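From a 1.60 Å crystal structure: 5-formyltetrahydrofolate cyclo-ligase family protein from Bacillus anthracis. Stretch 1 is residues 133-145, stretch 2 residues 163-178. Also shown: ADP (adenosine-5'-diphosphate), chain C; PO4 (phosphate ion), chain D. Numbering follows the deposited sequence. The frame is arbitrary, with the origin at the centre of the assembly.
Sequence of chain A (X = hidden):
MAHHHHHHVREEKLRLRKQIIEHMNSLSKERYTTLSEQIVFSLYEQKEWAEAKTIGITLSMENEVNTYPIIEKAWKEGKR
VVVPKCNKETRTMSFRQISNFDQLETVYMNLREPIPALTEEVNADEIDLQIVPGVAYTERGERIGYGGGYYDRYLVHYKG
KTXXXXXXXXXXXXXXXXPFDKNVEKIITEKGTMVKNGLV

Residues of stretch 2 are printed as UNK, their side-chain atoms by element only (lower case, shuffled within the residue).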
ATOM      1  N   PRO A 133       0.323   0.820  -0.570  1.00 31.19           N
ATOM      2  CA  PRO A 133       0.928   1.248   0.722  1.00 31.21           C
ATOM      3  C   PRO A 133       1.262   2.724   0.796  1.00 31.32           C
ATOM      4  O   PRO A 133       1.216   3.419  -0.197  1.00 30.87           O
ATOM      5  CB  PRO A 133       2.241   0.439   0.759  1.00 31.33           C
ATOM      6  CG  PRO A 133       2.648   0.459  -0.716  1.00 33.31           C
ATOM      7  CD  PRO A 133       1.310   0.160  -1.441  1.00 33.36           C
ATOM      8  N   GLY A 134       1.637   3.223   1.959  1.00 30.37           N
ATOM      9  CA  GLY A 134       1.851   4.647   2.015  1.00 29.92           C
ATOM     10  C   GLY A 134       2.039   5.077   3.415  1.00 31.15           C
ATOM     11  O   GLY A 134       1.801   4.260   4.320  1.00 33.19           O
ATOM     12  N   VAL A 135       2.492   6.319   3.535  1.00 29.25           N
ATOM     13  CA  VAL A 135       2.795   6.954   4.826  1.00 27.26           C
ATOM     14  C   VAL A 135       1.648   7.874   5.261  1.00 28.88           C
ATOM     15  O   VAL A 135       1.153   7.766   6.379  1.00 28.58           O
ATOM     16  CB  VAL A 135       4.196   7.658   4.869  1.00 30.05           C
ATOM     17  CG1 VAL A 135       4.411   8.275   6.203  1.00 28.52           C
ATOM     18  CG2 VAL A 135       5.277   6.631   4.599  1.00 30.01           C
ATOM     19  N   ALA A 136       1.312   8.866   4.447  1.00 27.51           N
ATOM     20  CA  ALA A 136       0.289   9.831   4.899  1.00 28.11           C
ATOM     21  C   ALA A 136      -0.706  10.090   3.793  1.00 28.71           C
ATOM     22  O   ALA A 136      -0.383   9.937   2.601  1.00 30.11           O
ATOM     23  CB  ALA A 136       0.927  11.112   5.290  1.00 26.33           C
ATOM     24  N   TYR A 137      -1.936  10.457   4.173  1.00 29.26           N
ATOM     25  CA  TYR A 137      -2.981  10.662   3.170  1.00 29.30           C
ATOM     26  C   TYR A 137      -3.853  11.842   3.539  1.00 30.25           C
ATOM     27  O   TYR A 137      -3.919  12.221   4.715  1.00 27.47           O
ATOM     28  CB  TYR A 137      -3.882   9.426   3.090  1.00 29.97           C
ATOM     29  CG  TYR A 137      -3.192   8.069   2.850  1.00 30.32           C
ATOM     30  CD1 TYR A 137      -3.055   7.566   1.565  1.00 33.53           C
ATOM     31  CD2 TYR A 137      -2.680   7.339   3.922  1.00 29.78           C
ATOM     32  CE1 TYR A 137      -2.381   6.323   1.376  1.00 29.56           C
ATOM     33  CE2 TYR A 137      -2.034   6.123   3.763  1.00 33.59           C
ATOM     34  CZ  TYR A 137      -1.909   5.619   2.483  1.00 30.81           C
ATOM     35  OH  TYR A 137      -1.243   4.408   2.339  1.00 35.35           O
ATOM     36  N   THR A 138      -4.552  12.379   2.551  1.00 31.01           N
ATOM     37  CA  THR A 138      -5.629  13.352   2.841  1.00 31.32           C
ATOM     38  C   THR A 138      -6.990  12.741   2.494  1.00 32.04           C
ATOM     39  O   THR A 138      -7.056  11.681   1.853  1.00 30.47           O
ATOM     40  CB  THR A 138      -5.460  14.659   2.080  1.00 30.31           C
ATOM     41  OG1 THR A 138      -5.728  14.428   0.691  1.00 30.48           O
ATOM     42  CG2 THR A 138      -4.062  15.174   2.295  1.00 30.54           C
ATOM     43  N   GLU A 139      -8.049  13.456   2.902  1.00 34.74           N
ATOM     44  CA  GLU A 139      -9.457  13.107   2.621  1.00 36.88           C
ATOM     45  C   GLU A 139      -9.676  12.985   1.129  1.00 36.67           C
ATOM     46  O   GLU A 139     -10.534  12.208   0.678  1.00 37.52           O
ATOM     47  CB  GLU A 139     -10.422  14.185   3.179  1.00 36.58           C
ATOM     48  CG  GLU A 139     -10.201  15.620   2.633  1.00 38.13           C
ATOM     49  CD  GLU A 139     -11.370  16.626   2.820  1.00 39.91           C
ATOM     50  OE1 GLU A 139     -12.269  16.402   3.666  1.00 43.32           O
ATOM     51  OE2 GLU A 139     -11.357  17.675   2.114  1.00 44.66           O
ATOM     52  N   ARG A 140      -8.856  13.711   0.381  1.00 34.63           N
ATOM     53  CA  ARG A 140      -8.883  13.760  -1.069  1.00 34.15           C
ATOM     54  C   ARG A 140      -8.174  12.591  -1.802  1.00 33.12           C
ATOM     55  O   ARG A 140      -8.080  12.612  -3.036  1.00 34.44           O
ATOM     56  CB  ARG A 140      -8.277  15.087  -1.512  1.00 33.29           C
ATOM     57  CG  ARG A 140      -9.162  16.298  -1.152  1.00 33.96           C
ATOM     58  CD  ARG A 140      -8.445  17.602  -1.361  1.00 35.15           C
ATOM     59  NE  ARG A 140      -7.303  17.775  -0.464  1.00 36.09           N
ATOM     60  CZ  ARG A 140      -7.382  18.099   0.824  1.00 37.68           C
ATOM     61  NH1 ARG A 140      -6.272  18.235   1.533  1.00 36.73           N
ATOM     62  NH2 ARG A 140      -8.558  18.275   1.418  1.00 38.38           N
ATOM     63  N   GLY A 141      -7.672  11.592  -1.073  1.00 32.03           N
ATOM     64  CA  GLY A 141      -6.985  10.488  -1.722  1.00 31.97           C
ATOM     65  C   GLY A 141      -5.538  10.799  -2.044  1.00 31.60           C
ATOM     66  O   GLY A 141      -4.877   9.973  -2.654  1.00 33.96           O
ATOM     67  N   GLU A 142      -5.042  11.970  -1.608  1.00 28.89           N
ATOM     68  CA  GLU A 142      -3.631  12.359  -1.855  1.00 28.28           C
ATOM     69  C   GLU A 142      -2.771  11.541  -0.933  1.00 28.53           C
ATOM     70  O   GLU A 142      -3.240  11.036   0.084  1.00 28.69           O
ATOM     71  CB  GLU A 142      -3.400  13.845  -1.640  1.00 26.70           C
ATOM     72  CG  GLU A 142      -4.302  14.638  -2.586  1.00 29.10           C
ATOM     73  CD  GLU A 142      -4.643  16.013  -2.079  1.00 27.89           C
ATOM     74  OE1 GLU A 142      -4.820  16.177  -0.857  1.00 33.33           O
ATOM     75  OE2 GLU A 142      -4.758  16.944  -2.904  1.00 29.97           O
ATOM     76  N   ARG A 143      -1.530  11.345  -1.345  1.00 29.04           N
ATOM     77  CA  ARG A 143      -0.696  10.297  -0.769  1.00 28.22           C
ATOM     78  C   ARG A 143       0.782  10.690  -0.743  1.00 28.66           C
ATOM     79  O   ARG A 143       1.319  11.236  -1.714  1.00 29.71           O
ATOM     80  CB  ARG A 143      -0.917   8.963  -1.495  1.00 28.92           C
ATOM     81  CG  ARG A 143       0.083   7.929  -1.114  1.00 27.75           C
ATOM     82  CD  ARG A 143      -0.165   6.622  -1.880  1.00 29.14           C
ATOM     83  NE  ARG A 143       0.986   5.783  -1.679  1.00 30.82           N
ATOM     84  CZ  ARG A 143       2.131   5.825  -2.370  1.00 27.99           C
ATOM     85  NH1 ARG A 143       3.110   5.008  -1.991  1.00 27.26           N
ATOM     86  NH2 ARG A 143       2.332   6.686  -3.361  1.00 32.76           N
ATOM     87  N   ILE A 144       1.384  10.546   0.428  1.00 28.58           N
ATOM     88  CA  ILE A 144       2.846  10.531   0.565  1.00 28.89           C
ATOM     89  C   ILE A 144       3.268   9.084   0.861  1.00 28.79           C
ATOM     90  O   ILE A 144       2.716   8.448   1.770  1.00 28.71           O
ATOM     91  CB  ILE A 144       3.340  11.439   1.736  1.00 28.32           C
ATOM     92  CG1 ILE A 144       3.059  12.917   1.471  1.00 31.67           C
ATOM     93  CG2 ILE A 144       4.882  11.285   1.893  1.00 30.64           C
ATOM     94  CD1 ILE A 144       3.245  13.783   2.681  1.00 30.15           C
ATOM     95  N   GLY A 145       4.234   8.583   0.089  1.00 28.91           N
ATOM     96  CA  GLY A 145       4.792   7.254   0.341  1.00 30.18           C
ATOM     97  C   GLY A 145       6.147   7.404   1.038  1.00 30.37           C
ATOM     98  O   GLY A 145       6.378   8.342   1.813  1.00 31.07           O
ATOM     99  N   UNK A 163      -7.092   1.104  -3.396  1.00 30.38           N
ATOM    100  CA  UNK A 163      -7.440   1.528  -2.051  1.00 29.73           C
ATOM    101  C   UNK A 163      -6.220   1.433  -1.206  1.00 29.61           C
ATOM    102  O   UNK A 163      -5.328   0.676  -1.490  1.00 30.27           O
ATOM    103  c   UNK A 163      -8.491  -0.704  -1.020  1.00 32.24           C
ATOM    104  c   UNK A 163      -7.762  -0.848   0.421  1.00 29.92           C
ATOM    105  c   UNK A 163      -9.896  -1.353  -1.021  1.00 31.53           C
ATOM    106  c   UNK A 163      -8.621   0.732  -1.435  1.00 31.61           C
ATOM    107  N   UNK A 164      -6.213   2.226  -0.141  1.00 28.59           N
ATOM    108  CA  UNK A 164      -5.142   2.196   0.852  1.00 30.23           C
ATOM    109  C   UNK A 164      -5.728   1.915   2.198  1.00 29.20           C
ATOM    110  O   UNK A 164      -6.892   2.243   2.461  1.00 30.19           O
ATOM    111  c   UNK A 164      -4.351   3.488   0.868  1.00 28.45           C
ATOM    112  o   UNK A 164      -3.627   3.704  -0.338  1.00 29.17           O
ATOM    113  N   UNK A 165      -4.942   1.211   3.016  1.00 28.63           N
ATOM    114  CA  UNK A 165      -5.249   0.924   4.416  1.00 29.83           C
ATOM    115  C   UNK A 165      -4.399   1.846   5.288  1.00 30.26           C
ATOM    116  O   UNK A 165      -3.195   1.946   5.050  1.00 31.15           O
ATOM    117  c   UNK A 165      -4.941  -0.554   4.701  1.00 29.58           C
ATOM    118  c   UNK A 165      -5.132  -3.047   3.914  1.00 33.49           C
ATOM    119  c   UNK A 165      -7.087  -1.436   3.780  1.00 30.87           C
ATOM    120  c   UNK A 165      -5.556  -1.547   3.714  1.00 32.02           C
ATOM    121  N   UNK A 166      -4.980   2.506   6.308  1.00 28.90           N
ATOM    122  CA  UNK A 166      -4.268   3.466   7.099  1.00 28.65           C
ATOM    123  C   UNK A 166      -4.820   3.564   8.498  1.00 29.10           C
ATOM    124  O   UNK A 166      -6.017   3.477   8.688  1.00 28.64           O
ATOM    125  c   UNK A 166      -4.286   4.811   6.425  1.00 28.34           C
ATOM    126  N   UNK A 167      -3.941   3.759   9.476  1.00 27.95           N
ATOM    127  CA  UNK A 167      -4.401   4.143  10.790  1.00 28.02           C
ATOM    128  C   UNK A 167      -4.878   5.601  10.640  1.00 27.45           C
ATOM    129  O   UNK A 167      -4.374   6.381   9.799  1.00 27.37           O
ATOM    130  o   UNK A 167      -0.596  -0.893  12.202  1.00 29.47           O
ATOM    131  c   UNK A 167      -0.488   1.473  11.487  1.00 30.44           C
ATOM    132  c   UNK A 167      -1.179   2.700  11.379  1.00 27.32           C
ATOM    133  c   UNK A 167      -2.515   2.827  11.828  1.00 26.30           C
ATOM    134  c   UNK A 167      -2.460   0.517  12.508  1.00 31.07           C
ATOM    135  c   UNK A 167      -3.236   4.132  11.777  1.00 29.71           C
ATOM    136  c   UNK A 167      -1.153   0.388  12.056  1.00 30.66           C
ATOM    137  c   UNK A 167      -3.122   1.717  12.423  1.00 29.66           C
ATOM    138  N   UNK A 168      -5.876   5.960  11.434  1.00 29.30           N
ATOM    139  CA  UNK A 168      -6.427   7.302  11.333  1.00 29.38           C
ATOM    140  C   UNK A 168      -5.401   8.432  11.544  1.00 29.64           C
ATOM    141  O   UNK A 168      -5.548   9.501  10.954  1.00 30.35           O
ATOM    142  c   UNK A 168      -7.683   7.457  12.210  1.00 30.47           C
ATOM    143  o   UNK A 168      -7.342   7.436  13.552  1.00 32.43           O
ATOM    144  N   UNK A 169      -4.366   8.196  12.358  1.00 30.05           N
ATOM    145  CA  UNK A 169      -3.299   9.168  12.543  1.00 30.31           C
ATOM    146  C   UNK A 169      -2.415   9.359  11.284  1.00 29.93           C
ATOM    147  O   UNK A 169      -1.600  10.276  11.244  1.00 31.04           O
ATOM    148  c   UNK A 169      -2.430   8.837  13.769  1.00 30.74           C
ATOM    149  c   UNK A 169       0.254   5.497  13.150  1.00 30.81           C
ATOM    150  c   UNK A 169      -0.303   7.805  12.842  1.00 33.13           C
ATOM    151  c   UNK A 169      -1.818   6.390  14.090  1.00 34.19           C
ATOM    152  c   UNK A 169      -1.504   7.653  13.559  1.00 31.83           C
ATOM    153  c   UNK A 169       0.573   6.762  12.656  1.00 31.68           C
ATOM    154  c   UNK A 169      -0.933   5.310  13.900  1.00 33.25           C
ATOM    155  N   UNK A 170      -2.544   8.487  10.288  1.00 29.00           N
ATOM    156  CA  UNK A 170      -1.869   8.708   9.014  1.00 27.47           C
ATOM    157  C   UNK A 170      -2.622   9.674   8.147  1.00 29.71           C
ATOM    158  O   UNK A 170      -2.084  10.151   7.144  1.00 29.31           O
ATOM    159  o   UNK A 170      -1.237   4.092   8.563  1.00 31.79           O
ATOM    160  c   UNK A 170      -1.740   7.378   8.274  1.00 26.51           C
ATOM    161  c   UNK A 170      -0.701   5.090   8.123  1.00 27.35           C
ATOM    162  n   UNK A 170       0.010   5.084   6.983  1.00 26.59           N
ATOM    163  c   UNK A 170      -0.723   6.424   8.872  1.00 25.93           C
ATOM    164  N   UNK A 171      -3.860   9.991   8.537  1.00 31.05           N
ATOM    165  CA  UNK A 171      -4.629  11.053   7.853  1.00 32.97           C
ATOM    166  C   UNK A 171      -4.174  12.443   8.245  1.00 32.60           C
ATOM    167  O   UNK A 171      -4.048  12.791   9.447  1.00 32.40           O
ATOM    168  c   UNK A 171      -6.971  10.569   5.091  1.00 31.06           C
ATOM    169  c   UNK A 171      -6.136  10.872   8.116  1.00 34.08           C
ATOM    170  s   UNK A 171      -6.449   9.092   5.986  1.00 34.77           S
ATOM    171  c   UNK A 171      -6.690   9.514   7.730  1.00 34.14           C
ATOM    172  N   UNK A 172      -3.886  13.265   7.236  1.00 32.22           N
ATOM    173  CA  UNK A 172      -3.443  14.642   7.515  1.00 31.06           C
ATOM    174  C   UNK A 172      -4.249  15.678   6.744  1.00 32.05           C
ATOM    175  O   UNK A 172      -4.909  15.378   5.771  1.00 31.82           O
ATOM    176  c   UNK A 172      -1.060  13.881   8.128  1.00 29.95           C
ATOM    177  c   UNK A 172      -1.538  14.840   5.841  1.00 32.12           C
ATOM    178  c   UNK A 172      -1.904  14.880   7.314  1.00 31.49           C
ATOM    179  N   UNK A 173      -4.175  16.924   7.194  1.00 32.30           N
ATOM    180  CA  UNK A 173      -5.002  17.958   6.620  1.00 34.88           C
ATOM    181  C   UNK A 173      -4.563  18.355   5.218  1.00 34.99           C
ATOM    182  O   UNK A 173      -5.391  18.633   4.342  1.00 35.30           O
ATOM    183  c   UNK A 173      -7.327  19.006   8.331  1.00 45.96           C
ATOM    184  o   UNK A 173      -8.037  18.019   8.644  1.00 48.66           O
ATOM    185  c   UNK A 173      -4.968  19.160   7.540  1.00 35.37           C
ATOM    186  c   UNK A 173      -5.877  19.008   8.741  1.00 40.33           C
ATOM    187  o   UNK A 173      -7.739  19.982   7.661  1.00 48.16           O
ATOM    188  N   UNK A 174      -3.256  18.343   5.000  1.00 34.91           N
ATOM    189  CA  UNK A 174      -2.672  18.856   3.765  1.00 33.66           C
ATOM    190  C   UNK A 174      -1.388  18.101   3.438  1.00 33.55           C
ATOM    191  O   UNK A 174      -0.572  17.818   4.327  1.00 33.01           O
ATOM    192  n   UNK A 174      -0.217  20.941   2.807  1.00 39.02           N
ATOM    193  c   UNK A 174      -1.958  21.664   1.701  1.00 39.05           C
ATOM    194  n   UNK A 174      -0.798  22.022   1.048  1.00 40.21           N
ATOM    195  c   UNK A 174      -2.418  20.380   3.909  1.00 33.43           C
ATOM    196  c   UNK A 174       0.236  21.570   1.734  1.00 40.42           C
ATOM    197  c   UNK A 174      -1.597  20.979   2.812  1.00 36.73           C
ATOM    198  N   UNK A 175      -1.243  17.765   2.159  1.00 32.04           N
ATOM    199  CA  UNK A 175      -0.031  17.205   1.595  1.00 32.42           C
ATOM    200  C   UNK A 175       0.335  18.092   0.422  1.00 33.75           C
ATOM    201  O   UNK A 175      -0.555  18.505  -0.333  1.00 33.29           O
ATOM    202  c   UNK A 175      -0.286  15.734   1.126  1.00 30.58           C
ATOM    203  c   UNK A 175      -0.429  14.799   2.324  1.00 31.88           C
ATOM    204  c   UNK A 175      -0.665  13.362   1.892  1.00 33.62           C
ATOM    205  c   UNK A 175       0.835  15.247   0.186  1.00 33.96           C
ATOM    206  N   UNK A 176       1.641  18.456   0.295  1.00 34.72           N
ATOM    207  CA  UNK A 176       2.099  19.348  -0.780  1.00 35.27           C
ATOM    208  C   UNK A 176       2.285  18.529  -2.057  1.00 35.60           C
ATOM    209  O   UNK A 176       3.400  18.063  -2.324  1.00 38.07           O
ATOM    210  c   UNK A 176       2.752  17.971   1.150  1.00 34.94           C
ATOM    211  c   UNK A 176       3.451  19.865  -0.267  1.00 35.40           C
ATOM    212  c   UNK A 176       3.919  18.835   0.756  1.00 34.38           C
ATOM    213  N   UNK A 177       1.211  18.318  -2.814  1.00 34.60           N
ATOM    214  CA  UNK A 177       1.264  17.417  -3.958  1.00 33.26           C
ATOM    215  C   UNK A 177       1.928  18.048  -5.176  1.00 32.44           C
ATOM    216  O   UNK A 177       1.694  19.197  -5.501  1.00 32.23           O
ATOM    217  c   UNK A 177      -0.122  16.784  -4.341  1.00 34.38           C
ATOM    218  c   UNK A 177      -1.072  17.799  -4.874  1.00 32.80           C
ATOM    219  c   UNK A 177      -0.731  16.030  -3.164  1.00 34.88           C
ATOM    220  N   UNK A 178       2.774  17.265  -5.826  1.00 30.32           N
ATOM    221  CA  UNK A 178       3.421  17.638  -7.055  1.00 30.29           C
ATOM    222  C   UNK A 178       2.652  17.044  -8.244  1.00 29.53           C
ATOM    223  O   UNK A 178       1.809  16.156  -8.057  1.00 30.87           O
ATOM    224  o   UNK A 178       7.788  17.872  -6.303  1.00 34.44           O
ATOM    225  c   UNK A 178       4.854  17.149  -6.982  1.00 30.09           C
ATOM    226  c   UNK A 178       5.506  17.516  -5.661  1.00 31.22           C
ATOM    227  c   UNK A 178       7.005  17.213  -5.600  1.00 33.48           C
ATOM    228  o   UNK A 178       7.384  16.306  -4.819  1.00 30.39           O
TER
HETATM  229  PB  ADP C1190       6.561   9.287  -2.672  1.00 32.67           P
HETATM  230  O1B ADP C1190       7.120   7.876  -2.515  1.00 30.98           O
HETATM  231  O2B ADP C1190       6.159   9.857  -1.363  1.00 34.47           O
HETATM  232  O3B ADP C1190       5.526   9.241  -3.777  1.00 33.73           O
HETATM  233  PA  ADP C1190       7.828  11.432  -4.202  1.00 33.07           P
HETATM  234  O1A ADP C1190       6.448  11.904  -4.580  1.00 34.58           O
HETATM  235  O2A ADP C1190       8.730  12.440  -3.693  1.00 31.84           O
HETATM  236  O3A ADP C1190       7.797  10.172  -3.179  1.00 33.56           O
HETATM  237  O5' ADP C1190       8.528  10.870  -5.547  1.00 34.23           O
HETATM  238  C5' ADP C1190       9.930  10.551  -5.423  1.00 32.99           C
HETATM  239  C4' ADP C1190      10.665  10.805  -6.716  1.00 34.45           C
HETATM  240  O4' ADP C1190       9.990  10.100  -7.745  1.00 35.40           O
HETATM  241  C3' ADP C1190      10.616  12.292  -7.051  1.00 38.36           C
HETATM  242  O3' ADP C1190      11.952  12.726  -7.202  1.00 40.31           O
HETATM  243  C2' ADP C1190       9.832  12.368  -8.346  1.00 38.47           C
HETATM  244  O2' ADP C1190      10.473  13.175  -9.292  1.00 42.77           O
HETATM  245  C1' ADP C1190       9.822  10.947  -8.880  1.00 33.81           C
HETATM  246  N9  ADP C1190       8.600  10.593  -9.648  1.00 33.84           N
HETATM  247  C8  ADP C1190       7.391  10.314  -9.126  1.00 34.35           C
HETATM  248  N7  ADP C1190       6.516   9.990 -10.108  1.00 34.96           N
HETATM  249  C5  ADP C1190       7.143  10.058 -11.284  1.00 31.48           C
HETATM  250  C6  ADP C1190       6.780   9.807 -12.704  1.00 33.48           C
HETATM  251  N6  ADP C1190       5.530   9.439 -13.052  1.00 35.71           N
HETATM  252  N1  ADP C1190       7.742   9.914 -13.622  1.00 33.15           N
HETATM  253  C2  ADP C1190       8.995  10.293 -13.299  1.00 34.56           C
HETATM  254  N3  ADP C1190       9.395  10.513 -12.031  1.00 34.89           N
HETATM  255  C4  ADP C1190       8.538  10.404 -10.982  1.00 31.90           C
HETATM  256  P   PO4 D1191       6.326   4.424  -2.974  1.00 22.53           P
HETATM  257  O1  PO4 D1191       5.346   4.588  -3.948  1.00 20.61           O
HETATM  258  O2  PO4 D1191       6.441   5.529  -1.959  1.00 28.89           O
HETATM  259  O3  PO4 D1191       6.061   3.125  -2.158  1.00 32.70           O
HETATM  260  O4  PO4 D1191       7.728   4.376  -3.572  1.00 29.86           O
HETATM  261  O   HOH W   1      -0.912   3.023   4.662  1.00 19.86           O
HETATM  262  O   HOH W   2      -7.516  15.287   4.976  1.00 26.46           O
HETATM  263  O   HOH W   3      -3.431  18.350   0.465  1.00 30.64           O
HETATM  264  O   HOH W   4      -8.516  17.822   4.775  1.00 46.47           O

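Position 163 has four side-chain carbons, forked at the second, and none comes near stretch 1. This is Leu-163.

Position 164 has one carbon, then one oxygen. The oxygen lies 3.4 Å from Tyr-137 CE1. This is Ser-164, with CA-to-CB directed toward stretch 1.

Position 165 again has four carbons forked at the second. CA-to-CB points away from stretch 1. This is Leu-165; water 1 lies 2.6 Å from Leu-165 O and 2.7 Å from Tyr-137 OH, joining the two.

Position 166 has a single carbon, CB, 3.7 Å from Tyr-137 CE2. This is Ala-166.

Position 167 has one carbon, then a six-carbon ring bearing an oxygen. It does not reach stretch 1. This is Tyr-167, its hydroxyl bonded elsewhere in the structure.

Position 168 has one carbon and one oxygen, far from stretch 1. This is Ser-168, the start of a 3-10 segment.

Position 169 has one carbon and a bare six-carbon ring, with no contact. This is Phe-169.

Position 170 has three carbons, the third carrying one oxygen and one nitrogen. The nitrogen lies 3.0 Å from Val-135 O, at the edge of the Tyr-137 ring. This is Gln-170. Its NE2 donates to Val-135 O, while its OE1 accepts from Tyr-167 N at 2.9 Å, so the amide is used at both ends.

Position 171 has two carbons, a sulfur and a last carbon, unbranched. It starts away from stretch 1, but the last carbon returns to within 3.4 Å of Thr-138 C. This is Met-171, with all three chi angles m; CE also lies 3.9 Å from Tyr-137 CB.

Position 172 has one carbon carrying two more. One of them is 4.4 Å from Ala-136 CB. This is Val-172.

Position 173 has three carbons, the third carrying two oxygens, and its CA-to-CB bond points away from stretch 1. This is Glu-173. Its contribution is backbone: Arg-140 NH1 donates to Glu-173 O at 3.0 Å.

Position 174 has one carbon, then a five-membered ring of three carbons and two nitrogens; its CA-to-CB bond points away from stretch 1. This is His-174.

Position 175 has four carbons, forked at the first, with one arm two carbons long. The short arm is 3.5 Å from Ile-144 CG1; the long arm ends 3.5 Å from Ala-136 O. This is Ile-175, with CA-to-CB directed toward stretch 1.

Position 176 has three carbons closing onto its own N. This is Pro-176, marginal here.

Position 177 has one carbon carrying two more, one 3.8 Å from Glu-142 CB. This is Val-177.

Position 178 has three carbons, the third carrying two oxygens, out of reach. This is Glu-178.

The contact works through a single backbone bridge between Tyr-137 and Met-171. Tyr-137 N donates to Gln-170 O at 3.0 Å, and Val-172 N donates to Tyr-137 O at 2.7 Å. Beyond it, Ile-175 packs against Ile-144 and Ala-136. Water 3 links Ile-175 N (2.8 Å) to Glu-142 OE1 (2.9 Å). In all, 773 Å² is buried.

Stretch 2 (163-178) LSLAYSFQMVEHIPVE
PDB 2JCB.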